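Local coordinates for germination protein (Bacillus megaterium, PDB 6O59) that probably senses germinants as part of a spore germinant receptor, of which this is the N-terminal domain of the A subunit, at residues V197-E200 and I201-R204. Sequence-based numbering, arbitrary orientation.
Sequences VVKE and IRKR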
ATOM      1  N   VAL A 197       3.181 -21.700   1.835  1.00 87.62           N
ATOM      2  CA  VAL A 197       3.529 -21.150   3.156  1.00 83.79           C
ATOM      3  C   VAL A 197       2.555 -19.998   3.500  1.00 87.14           C
ATOM      4  O   VAL A 197       2.089 -19.910   4.644  1.00 86.72           O
ATOM      5  CB  VAL A 197       5.022 -20.703   3.215  1.00 84.40           C
ATOM      6  CG1 VAL A 197       5.350 -19.981   4.510  1.00 80.91           C
ATOM      7  CG2 VAL A 197       5.959 -21.884   3.026  1.00 85.87           C
ATOM      8  N   VAL A 198       2.236 -19.141   2.505  1.00 82.62           N
ATOM      9  CA  VAL A 198       1.329 -18.005   2.682  1.00 80.82           C
ATOM     10  C   VAL A 198      -0.077 -18.532   3.017  1.00 87.02           C
ATOM     11  O   VAL A 198      -0.653 -18.105   4.027  1.00 85.54           O
ATOM     12  CB  VAL A 198       1.331 -17.041   1.465  1.00 84.35           C
ATOM     13  CG1 VAL A 198       0.235 -15.980   1.590  1.00 83.41           C
ATOM     14  CG2 VAL A 198       2.693 -16.370   1.301  1.00 82.36           C
ATOM     15  N   LYS A 199      -0.591 -19.485   2.208  1.00 86.73           N
ATOM     16  CA  LYS A 199      -1.915 -20.099   2.398  1.00 89.05           C
ATOM     17  C   LYS A 199      -2.051 -20.716   3.797  1.00 91.53           C
ATOM     18  O   LYS A 199      -3.090 -20.542   4.430  1.00 91.04           O
ATOM     19  CB  LYS A 199      -2.221 -21.187   1.324  1.00 96.52           C
ATOM     20  CG  LYS A 199      -2.109 -20.803  -0.174  1.00121.27           C
ATOM     21  CD  LYS A 199      -2.833 -19.513  -0.623  1.00138.52           C
ATOM     22  CE  LYS A 199      -1.873 -18.382  -0.957  1.00150.98           C
ATOM     23  NZ  LYS A 199      -2.569 -17.263  -1.640  1.00158.62           N
ATOM     24  N   GLU A 200      -0.998 -21.406   4.280  1.00 88.09           N
ATOM     25  CA  GLU A 200      -0.986 -22.056   5.590  1.00 87.70           C
ATOM     26  C   GLU A 200      -0.954 -21.062   6.739  1.00 88.99           C
ATOM     27  O   GLU A 200      -1.670 -21.263   7.719  1.00 89.37           O
ATOM     28  CB  GLU A 200       0.179 -23.045   5.719  1.00 89.49           C
ATOM     29  CG  GLU A 200      -0.110 -24.403   5.086  1.00106.14           C
ATOM     30  CD  GLU A 200      -1.454 -25.052   5.383  1.00127.08           C
ATOM     31  OE1 GLU A 200      -1.846 -25.110   6.573  1.00124.08           O
ATOM     32  OE2 GLU A 200      -2.118 -25.498   4.419  1.00115.03           O
ATOM     33  N   ILE A 201      -0.142 -19.999   6.633  1.00 81.99           N
ATOM     34  CA  ILE A 201      -0.048 -18.998   7.694  1.00 78.72           C
ATOM     35  C   ILE A 201      -1.385 -18.219   7.810  1.00 83.35           C
ATOM     36  O   ILE A 201      -1.868 -18.010   8.929  1.00 82.54           O
ATOM     37  CB  ILE A 201       1.184 -18.088   7.479  1.00 78.28           C
ATOM     38  CG1 ILE A 201       2.486 -18.887   7.799  1.00 77.56           C
ATOM     39  CG2 ILE A 201       1.070 -16.792   8.314  1.00 75.60           C
ATOM     40  CD1 ILE A 201       3.774 -18.257   7.457  1.00 74.46           C
ATOM     41  N   ARG A 202      -1.995 -17.859   6.660  1.00 80.63           N
ATOM     42  CA  ARG A 202      -3.272 -17.147   6.579  1.00 80.63           C
ATOM     43  C   ARG A 202      -4.387 -17.972   7.244  1.00 87.34           C
ATOM     44  O   ARG A 202      -5.135 -17.427   8.060  1.00 88.12           O
ATOM     45  CB  ARG A 202      -3.601 -16.838   5.110  1.00 81.67           C
ATOM     46  CG  ARG A 202      -4.894 -16.046   4.880  1.00 89.25           C
ATOM     47  CD  ARG A 202      -5.306 -16.119   3.425  1.00 99.16           C
ATOM     48  NE  ARG A 202      -4.336 -15.457   2.548  1.00111.13           N
ATOM     49  CZ  ARG A 202      -4.025 -15.860   1.320  1.00133.28           C
ATOM     50  NH1 ARG A 202      -3.127 -15.197   0.605  1.00116.70           N
ATOM     51  NH2 ARG A 202      -4.616 -16.926   0.793  1.00129.67           N
ATOM     52  N   LYS A 203      -4.466 -19.281   6.911  1.00 85.46           N
ATOM     53  CA  LYS A 203      -5.410 -20.267   7.449  1.00 87.41           C
ATOM     54  C   LYS A 203      -5.290 -20.335   8.983  1.00 90.90           C
ATOM     55  O   LYS A 203      -6.305 -20.231   9.662  1.00 91.83           O
ATOM     56  CB  LYS A 203      -5.150 -21.641   6.799  1.00 92.55           C
ATOM     57  CG  LYS A 203      -5.891 -22.840   7.393  1.00114.44           C
ATOM     58  CD  LYS A 203      -5.286 -24.150   6.893  1.00125.49           C
ATOM     59  CE  LYS A 203      -5.611 -25.323   7.785  1.00139.44           C
ATOM     60  NZ  LYS A 203      -4.949 -26.571   7.317  1.00152.42           N
ATOM     61  N   ARG A 204      -4.061 -20.449   9.521  1.00 87.07           N
ATOM     62  CA  ARG A 204      -3.800 -20.514  10.964  1.00 86.88           C
ATOM     63  C   ARG A 204      -4.231 -19.239  11.667  1.00 91.68           C
ATOM     64  O   ARG A 204      -4.808 -19.314  12.752  1.00 92.71           O
ATOM     65  CB  ARG A 204      -2.311 -20.786  11.264  1.00 84.78           C
ATOM     66  CG  ARG A 204      -1.815 -22.176  10.878  1.00 98.08           C
ATOM     67  CD  ARG A 204      -2.549 -23.308  11.573  1.00105.10           C
ATOM     68  NE  ARG A 204      -1.733 -24.521  11.684  1.00112.23           N
ATOM     69  CZ  ARG A 204      -1.548 -25.401  10.701  1.00129.20           C
ATOM     70  NH1 ARG A 204      -2.089 -25.194   9.504  1.00116.37           N
ATOM     71  NH2 ARG A 204      -0.807 -26.482  10.902  1.00117.85           N
TER
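Ile-201 meets Val-197 one turn earlier in the helix, their side chains extending alongside each other in the same direction, with CD1 of Ile-201 3.8 Å from CG1 of Val-197. CG1 of the isoleucine stands beside its own backbone N (chi1 -72°), which carries the chain back along the carbonyl of Val-197. The amide of Ile-201 donates to that carbonyl, the first of four successive bonds from the amide of residue i+4 to the carbonyl of residue i that make the two segments one continuous α-helix.

Arg-202 follows with its N 3.0 Å from Val-198 O. Its CG is anti to the backbone N (chi1 -178°), and a bend at chi3 swings the guanidinium beside Val-198 CG1 and the end of Lys-199. The ammonium of Lys-199 approaches the rim of the guanidinium, close to its plane, with NZ 3.1 Å from Arg-202 NH1. The two positive groups lie close together without a bond between them; NE of Arg-202 pairs with Glu-172, which probably balances its charge.

Lys-203, whose N bonds to Lys-199 O, stretches out alongside Glu-200 and brings NZ to 3.5 Å from Glu-200 OE1, a long salt bridge. Arg-204 reaches the same oxygen more closely: its NH1 is 2.9 Å from Glu-200 OE1, which meets the guanidinium at its rim while the carboxylate and guanidinium planes stand 84° apart. One carboxylate oxygen thus serves two cations in an i, i+3, i+4 network along the helix surface.

Helix 195-206 presents Val-197, Val-198 and Ile-201 to Ile-252 of strand 252-256, while Val-198 and Arg-202 rest on Tyr-188 of the adjacent strand 182-189. Both strands belong to the antiparallel sheet 169-176, 182-189, 252-256, 262-265, 235-237, whose outermost strand 169-176 is tied to the helix through Glu-172, with Phe-231 and Pro-232 of a loop alongside.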